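Acyltransferase (Streptococcus pneumoniae, PDB 5UG1) probably transfers acetyl groups onto peptidoglycan, as a Gram-positive peptidoglycan O-acetyltransferase A whose catalytic domain has an atypical alpha/beta hydrolase fold. Local coordinates at residues A[6-11]-A[30-35]; A[36-41]-A[60-65]; A[55-60]-A[86-91]. One frame throughout, in Å; residues are numbered along the deposited sequence.

The three contacts share one parallel sheet, ordered 29-32, 6-10, 57-61, 86-90, 122-125. Contact 1 pairs its first two strands, contact 3 its third and fourth, and contact 2 packs the start of helix 38-50 on the end of strand 57-61 and the loop after it. Strand 6-10 borders strand 57-61, so Ile9 N lies 2.8 Å from Val59 O, joining contacts 1 and 3, and Asp11 N lies 2.9 Å from Ala61 O, joining contacts 1 and 2. Contacts 2 and 3 share Ile60. Contacts 1 and 2, centres about 9 Å apart, reach the methylsulfonyl pocket at the C-terminal ends of the strands; in contact 3 the Val90 side chain stays about 12 Å from that group.

Contact 1 (A[6-11]-A[30-35]); sequences TMLIGD and INAQVS. With 03S (methanesulfonic acid), chain B.
Gly10-Asp11, followed by Ser12, reads as the Gly-Asp-Ser motif that carries the nucleophile in SGNH-type hydrolases, and probably does so here; strand 6-10, which leads into it, runs parallel to edge strand 29-32. Asn31 sits between two backbone partners, its N giving a bond of 2.7 Å to Leu8 O and its O taking one of 3.0 Å from Gly10 N. The first donor lies in the Leu8 carbonyl plane, the second above its acceptor's. Asn31 CG is anti to the backbone N (chi1 172°), and its CB lies 3.3 Å from Leu8 O. Past the strand, Gln33 N continues the ladder to Gly10 O at 3.1 Å. On one face Leu8, its CG also anti (chi1 -174°), offers its CB to Ile30 CD1 at 4.2 Å and its CD2 to Ala32 CB at 4.4 Å. Gly10, lacking a CB, leaves room for Leu8 CD2 and lets its CA approach Ala32 CA to 4.2 Å. Asp11 turns away from 30-35, its CG placed between the backbone N and the carbonyl carbon (chi1 64°), which brings OD1 to the next helix for weak bonds to Val13 N and Ala14 N; Asp11 CB lies 3.5 Å from O12 of the methanesulfonic group. Helix 18-24 packs on Leu8 and Ile30, helix 12-16 on Ala32, and helix 38-50 on the opposite face at Ile9 and Asn31; strand 57-61 follows on the other side of strand 6-10.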
loop_
_atom_site.group_PDB
_atom_site.type_symbol
_atom_site.label_atom_id
_atom_site.label_comp_id
_atom_site.label_asym_id
_atom_site.label_seq_id
_atom_site.Cartn_x
_atom_site.Cartn_y
_atom_site.Cartn_z
ATOM N N THR A 6 -13.724 2.008 0.970
ATOM C CA THR A 6 -12.284 1.821 0.909
ATOM C C THR A 6 -11.592 3.140 1.219
ATOM O O THR A 6 -11.909 4.166 0.615
ATOM C CB THR A 6 -11.860 1.314 -0.467
ATOM O OG1 THR A 6 -12.587 0.118 -0.778
ATOM C CG2 THR A 6 -10.373 1.022 -0.493
ATOM N N MET A 7 -10.677 3.110 2.182
ATOM C CA MET A 7 -9.764 4.211 2.453
ATOM C C MET A 7 -8.341 3.714 2.237
ATOM O O MET A 7 -7.951 2.670 2.779
ATOM C CB MET A 7 -9.926 4.751 3.884
ATOM C CG MET A 7 -8.975 5.899 4.203
ATOM S SD MET A 7 -9.239 6.609 5.813
ATOM C CE MET A 7 -10.699 7.621 5.557
ATOM N N LEU A 8 -7.581 4.445 1.430
ATOM C CA LEU A 8 -6.154 4.209 1.265
ATOM C C LEU A 8 -5.396 5.235 2.103
ATOM O O LEU A 8 -5.671 6.437 2.017
ATOM C CB LEU A 8 -5.757 4.309 -0.208
ATOM C CG LEU A 8 -4.312 3.944 -0.555
ATOM C CD1 LEU A 8 -4.256 3.337 -1.930
ATOM C CD2 LEU A 8 -3.400 5.177 -0.480
ATOM N N ILE A 9 -4.486 4.757 2.947
ATOM C CA ILE A 9 -3.577 5.602 3.717
ATOM C C ILE A 9 -2.190 5.314 3.170
ATOM O O ILE A 9 -1.677 4.199 3.339
ATOM C CB ILE A 9 -3.634 5.298 5.218
ATOM C CG1 ILE A 9 -5.059 5.389 5.764
ATOM C CG2 ILE A 9 -2.647 6.196 5.997
ATOM C CD1 ILE A 9 -5.277 4.458 6.962
ATOM N N GLY A 10 -1.618 6.290 2.517
ATOM C CA GLY A 10 -0.441 6.063 1.727
ATOM C C GLY A 10 0.622 7.126 1.731
ATOM O O GLY A 10 0.443 8.185 2.255
ATOM N N ASP A 11 1.726 6.782 1.091
ATOM C CA ASP A 11 2.922 7.593 1.000
ATOM C C ASP A 11 3.033 8.386 -0.311
ATOM O O ASP A 11 2.110 8.484 -1.050
ATOM C CB ASP A 11 4.170 6.749 1.282
ATOM C CG ASP A 11 4.398 5.671 0.260
ATOM O OD1 ASP A 11 3.744 5.643 -0.738
ATOM O OD2 ASP A 11 5.247 4.843 0.457
ATOM N N ILE A 30 -8.855 8.402 -0.972
ATOM C CA ILE A 30 -7.409 8.321 -1.128
ATOM C C ILE A 30 -6.816 9.343 -0.170
ATOM O O ILE A 30 -6.984 10.553 -0.358
ATOM C CB ILE A 30 -6.971 8.575 -2.580
ATOM C CG1 ILE A 30 -7.794 7.733 -3.565
ATOM C CG2 ILE A 30 -5.490 8.252 -2.772
ATOM C CD1 ILE A 30 -7.557 6.242 -3.454
ATOM N N ASN A 31 -6.161 8.864 0.885
ATOM C CA ASN A 31 -5.523 9.726 1.878
ATOM C C ASN A 31 -4.027 9.420 1.819
ATOM O O ASN A 31 -3.512 8.584 2.564
ATOM C CB ASN A 31 -6.152 9.497 3.269
ATOM C CG ASN A 31 -5.412 10.214 4.390
ATOM O OD1 ASN A 31 -4.598 11.116 4.162
ATOM N ND2 ASN A 31 -5.702 9.810 5.625
ATOM N N ALA A 32 -3.322 10.093 0.911
ATOM C CA ALA A 32 -1.901 9.848 0.694
ATOM C C ALA A 32 -1.147 11.156 0.824
ATOM O O ALA A 32 -1.633 12.202 0.382
ATOM C CB ALA A 32 -1.633 9.217 -0.685
ATOM N N GLN A 33 -0.003 11.127 1.475
ATOM C CA GLN A 33 0.813 12.313 1.697
ATOM C C GLN A 33 2.290 12.005 1.602
ATOM O O GLN A 33 2.698 10.888 1.715
ATOM C CB GLN A 33 0.548 12.934 3.069
ATOM C CG GLN A 33 -0.896 13.019 3.469
ATOM C CD GLN A 33 -1.044 13.335 4.918
ATOM O OE1 GLN A 33 -0.745 14.444 5.357
ATOM N NE2 GLN A 33 -1.490 12.369 5.681
ATOM N N VAL A 34 3.089 13.024 1.417
ATOM C CA VAL A 34 4.479 12.837 1.081
ATOM C C VAL A 34 5.311 12.053 2.079
ATOM O O VAL A 34 5.977 11.135 1.702
ATOM C CB VAL A 34 5.189 14.155 0.736
ATOM C CG1 VAL A 34 6.592 13.871 0.288
ATOM C CG2 VAL A 34 4.432 14.901 -0.334
ATOM N N SER A 35 5.262 12.422 3.331
ATOM C CA SER A 35 6.113 11.801 4.318
ATOM C C SER A 35 5.539 10.643 5.112
ATOM O O SER A 35 6.074 10.258 6.098
ATOM C CB SER A 35 6.573 12.847 5.299
ATOM O OG SER A 35 7.626 13.533 4.732
HETATM S S10 03S B . 7.815 8.960 -0.952
HETATM O O11 03S B . 8.579 7.926 -1.686
HETATM O O12 03S B . 7.128 8.341 0.203
HETATM C C13 03S B . 8.855 10.139 -0.412
#

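Contact 2 (A[36-41]-A[60-65]). With 03S (methanesulfonic acid), chain B.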
loop_
_atom_site.group_PDB
_atom_site.type_symbol
_atom_site.label_atom_id
_atom_site.label_comp_id
_atom_site.label_asym_id
_atom_site.label_seq_id
_atom_site.Cartn_x
_atom_site.Cartn_y
_atom_site.Cartn_z
ATOM N N VAL A 36 4.468 10.064 4.653
ATOM C CA VAL A 36 3.822 9.025 5.448
ATOM C C VAL A 36 4.693 7.771 5.496
ATOM O O VAL A 36 5.227 7.309 4.480
ATOM C CB VAL A 36 2.418 8.746 4.896
ATOM C CG1 VAL A 36 1.812 7.472 5.499
ATOM C CG2 VAL A 36 1.530 9.962 5.174
ATOM N N THR A 37 4.872 7.237 6.698
ATOM C CA THR A 37 5.523 5.961 6.922
ATOM C C THR A 37 4.503 4.951 7.437
ATOM O O THR A 37 3.368 5.287 7.775
ATOM C CB THR A 37 6.674 6.105 7.921
ATOM O OG1 THR A 37 6.145 6.338 9.229
ATOM C CG2 THR A 37 7.563 7.276 7.537
ATOM N N THR A 38 4.927 3.689 7.498
ATOM C CA THR A 38 4.073 2.667 8.083
ATOM C C THR A 38 3.726 3.013 9.525
ATOM O O THR A 38 2.595 2.773 9.979
ATOM C CB THR A 38 4.766 1.315 7.991
ATOM O OG1 THR A 38 5.170 1.099 6.626
ATOM C CG2 THR A 38 3.819 0.197 8.484
ATOM N N LYS A 39 4.682 3.612 10.243
ATOM C CA LYS A 39 4.449 4.065 11.614
ATOM C C LYS A 39 3.299 5.064 11.690
ATOM O O LYS A 39 2.360 4.883 12.472
ATOM C CB LYS A 39 5.727 4.681 12.174
ATOM C CG LYS A 39 5.687 5.041 13.658
ATOM C CD LYS A 39 6.924 5.866 14.023
ATOM C CE LYS A 39 6.888 6.359 15.466
ATOM N NZ LYS A 39 5.627 7.093 15.778
ATOM N N THR A 40 3.356 6.136 10.890
ATOM C CA THR A 40 2.306 7.147 10.984
ATOM C C THR A 40 1.001 6.652 10.368
ATOM O O THR A 40 -0.078 7.069 10.804
ATOM C CB THR A 40 2.739 8.474 10.335
ATOM O OG1 THR A 40 2.970 8.286 8.939
ATOM C CG2 THR A 40 4.008 9.012 10.977
ATOM N N ALA A 41 1.078 5.762 9.373
ATOM C CA ALA A 41 -0.129 5.152 8.821
ATOM C C ALA A 41 -0.880 4.346 9.876
ATOM O O ALA A 41 -2.121 4.325 9.889
ATOM C CB ALA A 41 0.238 4.261 7.634
ATOM N N ILE A 60 -3.103 0.028 3.096
ATOM C CA ILE A 60 -1.893 0.606 3.671
ATOM C C ILE A 60 -0.845 0.608 2.564
ATOM O O ILE A 60 -0.272 -0.438 2.235
ATOM C CB ILE A 60 -1.411 -0.172 4.906
ATOM C CG1 ILE A 60 -2.506 -0.258 5.973
ATOM C CG2 ILE A 60 -0.118 0.463 5.484
ATOM C CD1 ILE A 60 -3.112 1.111 6.424
ATOM N N ALA A 61 -0.599 1.773 1.971
ATOM C CA ALA A 61 0.315 1.898 0.834
ATOM C C ALA A 61 1.555 2.673 1.273
ATOM O O ALA A 61 1.755 3.845 0.935
ATOM C CB ALA A 61 -0.401 2.566 -0.357
ATOM N N THR A 62 2.400 1.995 2.048
ATOM C CA THR A 62 3.589 2.575 2.656
ATOM C C THR A 62 4.701 1.533 2.639
ATOM O O THR A 62 4.483 0.366 2.304
ATOM C CB THR A 62 3.348 2.994 4.115
ATOM O OG1 THR A 62 3.010 1.829 4.881
ATOM C CG2 THR A 62 2.234 4.046 4.251
ATOM N N GLY A 63 5.863 1.911 3.090
ATOM C CA GLY A 63 6.912 0.953 3.307
ATOM C C GLY A 63 8.280 1.324 2.807
ATOM O O GLY A 63 9.243 0.850 3.294
ATOM N N VAL A 64 8.341 2.200 1.836
ATOM C CA VAL A 64 9.592 2.631 1.293
ATOM C C VAL A 64 10.249 3.722 2.135
ATOM O O VAL A 64 11.409 3.799 2.175
ATOM C CB VAL A 64 9.467 3.036 -0.189
ATOM C CG1 VAL A 64 8.940 4.435 -0.335
ATOM C CG2 VAL A 64 10.748 2.832 -0.944
ATOM N N ASN A 65 9.486 4.549 2.811
ATOM C CA ASN A 65 10.048 5.549 3.721
ATOM C C ASN A 65 10.381 4.932 5.082
ATOM O O ASN A 65 9.560 4.354 5.668
ATOM C CB ASN A 65 9.043 6.668 3.948
ATOM C CG ASN A 65 8.964 7.644 2.823
ATOM O OD1 ASN A 65 9.877 7.789 2.036
ATOM N ND2 ASN A 65 7.853 8.339 2.750
HETATM S S10 03S B . 7.815 8.960 -0.952
HETATM O O11 03S B . 8.579 7.926 -1.686
HETATM O O12 03S B . 7.128 8.341 0.203
HETATM C C13 03S B . 8.855 10.139 -0.412
HETATM O O HOH W 1 6.478 4.660 2.991
HETATM O O HOH W 2 7.768 2.863 6.842
#
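Thr38 and Thr62 cross obliquely and meet tip to tip, OG1 hydrogen-bonded to OG1 at 2.9 Å. Thr62 OG1 lies between the backbone N and the carbonyl carbon (chi1 62°), leaving CG2 anti to the carbonyl carbon. CG2 lies 3.7 Å from Val36 CG1 and 3.9 Å from Ala41 CB, so one threonine serves one polar and two apolar partners. Asn65 crosses Thr37 at about a right angle, its CB 3.9 Å from Thr37 CG2. Its ND2 reaches Val36 O at 3.3 Å, a weak bond, and makes a second weak but short one of 2.6 Å to O12 of the methanesulfonic group. In the SGNH family the asparagine of a Gly-x-Asn block helps form the oxyanion hole; Asn65 ND2 probably plays that part, with Ser12 N also bonded to the group. Gly63 has phi 135°, where a CB would be jammed against Thr62 O, so glycine suits the place. Water 1 accepts from Gly63 N and Asn65 N and donates to Val36 O; water 2 accepts from Thr38 N and donates to Asn65 O. Thr37 and Thr40 form a capping box, Thr40 N donating to Thr37 OG1 at 3.3 Å and Thr37 N to Thr40 OG1.

Contact 3 (A[55-60]-A[86-91]); sequences PKTVVI and HMILVT
Five backbone hydrogen bonds join strand 57-60 and strand 86-90, which run parallel with axes 18° apart. His86 N gives to Lys56 O, and His86 O takes a bond of 2.8 Å from Val58 N. Ile88 is gripped likewise, its N at 2.7 Å from Val58 O and its O at 2.9 Å from Ile60 N. Three of these donors, Val58 N, Ile88 N and Ile60 N, lie nearly along the C=O axis of their acceptors. Val90 N closes the ladder on Ile60 O at 3.0 Å. Apolar packing divides between the two faces of the sheet. On one, Met87 extends with CG anti to the backbone N and then bends at chi3 (-133°), so that its flexible thioether brings CE to Ile60 CG1 at 3.5 Å. Leu89 CD2 meets Ile60 CB at 4.3 Å on the same face. On the other, Val59 CG1 stands 3.6 Å from Val90 CG2 and also near Ile88 CG2, and the methyl of Thr57 lies obliquely across Ile88 CD1. Beta-branched residues, common here, fit extended strands well. Among polar ends, the His86 ring is held on both nitrogens, NE2 by Thr123 OG1 and ND1 by Pro175 O. Strand 57-61, helix 70-80 and strand 86-90 form a beta-alpha-beta unit, the helix packing on Ile60, Met87 and Leu89; helix 150-171, on Thr57, His86 and Ile88, makes the third layer of an alpha/beta/alpha sandwich.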
loop_
_atom_site.group_PDB
_atom_site.type_symbol
_atom_site.label_atom_id
_atom_site.label_comp_id
_atom_site.label_asym_id
_atom_site.label_seq_id
_atom_site.Cartn_x
_atom_site.Cartn_y
_atom_site.Cartn_z
ATOM N N PRO A 55 -13.554 3.073 6.879
ATOM C CA PRO A 55 -14.526 2.147 6.291
ATOM C C PRO A 55 -13.967 0.730 6.303
ATOM O O PRO A 55 -12.846 0.491 6.749
ATOM C CB PRO A 55 -14.675 2.679 4.870
ATOM C CG PRO A 55 -13.266 3.145 4.555
ATOM C CD PRO A 55 -12.757 3.754 5.842
ATOM N N LYS A 56 -14.748 -0.196 5.736
ATOM C CA LYS A 56 -14.476 -1.621 5.897
ATOM C C LYS A 56 -13.100 -2.010 5.365
ATOM O O LYS A 56 -12.355 -2.736 6.023
ATOM C CB LYS A 56 -15.554 -2.450 5.201
ATOM C CG LYS A 56 -15.356 -3.938 5.418
ATOM C CD LYS A 56 -16.395 -4.751 4.712
ATOM C CE LYS A 56 -15.911 -5.175 3.344
ATOM N NZ LYS A 56 -16.939 -6.008 2.644
ATOM N N THR A 57 -12.757 -1.575 4.164
ATOM C CA THR A 57 -11.508 -1.986 3.544
ATOM C C THR A 57 -10.466 -0.888 3.721
ATOM O O THR A 57 -10.705 0.271 3.363
ATOM C CB THR A 57 -11.711 -2.310 2.065
ATOM O OG1 THR A 57 -12.853 -3.164 1.924
ATOM C CG2 THR A 57 -10.503 -3.021 1.523
ATOM N N VAL A 58 -9.314 -1.263 4.274
ATOM C CA VAL A 58 -8.210 -0.355 4.565
ATOM C C VAL A 58 -7.027 -0.747 3.687
ATOM O O VAL A 58 -6.603 -1.911 3.681
ATOM C CB VAL A 58 -7.825 -0.410 6.056
ATOM C CG1 VAL A 58 -6.786 0.661 6.382
ATOM C CG2 VAL A 58 -9.069 -0.276 6.935
ATOM N N VAL A 59 -6.493 0.214 2.946
ATOM C CA VAL A 59 -5.320 -0.013 2.114
ATOM C C VAL A 59 -4.154 0.755 2.719
ATOM O O VAL A 59 -4.207 1.986 2.834
ATOM C CB VAL A 59 -5.558 0.403 0.655
ATOM C CG1 VAL A 59 -4.380 -0.048 -0.195
ATOM C CG2 VAL A 59 -6.874 -0.204 0.134
ATOM N N ILE A 60 -3.103 0.028 3.096
ATOM C CA ILE A 60 -1.893 0.606 3.671
ATOM C C ILE A 60 -0.845 0.608 2.564
ATOM O O ILE A 60 -0.272 -0.438 2.235
ATOM C CB ILE A 60 -1.411 -0.172 4.906
ATOM C CG1 ILE A 60 -2.506 -0.258 5.973
ATOM C CG2 ILE A 60 -0.118 0.463 5.484
ATOM C CD1 ILE A 60 -3.112 1.111 6.424
ATOM N N HIS A 86 -11.198 -5.387 6.556
ATOM C CA HIS A 86 -10.240 -6.124 5.752
ATOM C C HIS A 86 -9.127 -5.159 5.376
ATOM O O HIS A 86 -9.373 -3.972 5.155
ATOM C CB HIS A 86 -10.884 -6.712 4.494
ATOM C CG HIS A 86 -10.032 -7.739 3.805
ATOM N ND1 HIS A 86 -10.220 -9.096 3.967
ATOM C CD2 HIS A 86 -8.993 -7.604 2.947
ATOM C CE1 HIS A 86 -9.332 -9.752 3.239
ATOM N NE2 HIS A 86 -8.573 -8.871 2.612
ATOM N N MET A 87 -7.906 -5.662 5.316
ATOM C CA MET A 87 -6.734 -4.820 5.151
ATOM C C MET A 87 -5.962 -5.277 3.928
ATOM O O MET A 87 -5.770 -6.475 3.726
ATOM C CB MET A 87 -5.847 -4.885 6.395
ATOM C CG MET A 87 -4.654 -3.975 6.409
ATOM S SD MET A 87 -3.675 -4.314 7.898
ATOM C CE MET A 87 -3.423 -2.634 8.422
ATOM N N ILE A 88 -5.526 -4.323 3.115
ATOM C CA ILE A 88 -4.686 -4.604 1.955
ATOM C C ILE A 88 -3.321 -3.961 2.172
ATOM O O ILE A 88 -3.238 -2.774 2.507
ATOM C CB ILE A 88 -5.355 -4.105 0.669
ATOM C CG1 ILE A 88 -6.585 -4.959 0.405
ATOM C CG2 ILE A 88 -4.401 -4.142 -0.505
ATOM C CD1 ILE A 88 -7.316 -4.514 -0.749
ATOM N N LEU A 89 -2.255 -4.743 1.994
ATOM C CA LEU A 89 -0.890 -4.257 2.175
ATOM C C LEU A 89 -0.235 -4.075 0.809
ATOM O O LEU A 89 -0.160 -5.030 0.022
ATOM C CB LEU A 89 -0.083 -5.227 3.041
ATOM C CG LEU A 89 -0.735 -5.647 4.361
ATOM C CD1 LEU A 89 0.095 -6.722 5.052
ATOM C CD2 LEU A 89 -0.953 -4.451 5.284
ATOM N N VAL A 90 0.251 -2.862 0.530
ATOM C CA VAL A 90 0.933 -2.563 -0.726
ATOM C C VAL A 90 2.442 -2.630 -0.481
ATOM O O VAL A 90 3.001 -1.803 0.253
ATOM C CB VAL A 90 0.516 -1.200 -1.286
ATOM C CG1 VAL A 90 0.815 -1.145 -2.789
ATOM C CG2 VAL A 90 -0.959 -0.942 -1.026
ATOM N N THR A 91 3.108 -3.613 -1.094
ATOM C CA THR A 91 4.527 -3.812 -0.845
ATOM C C THR A 91 5.330 -2.652 -1.431
ATOM O O THR A 91 4.943 -2.070 -2.449
ATOM C CB THR A 91 5.018 -5.132 -1.444
ATOM O OG1 THR A 91 4.683 -5.191 -2.838
ATOM C CG2 THR A 91 4.424 -6.360 -0.690
#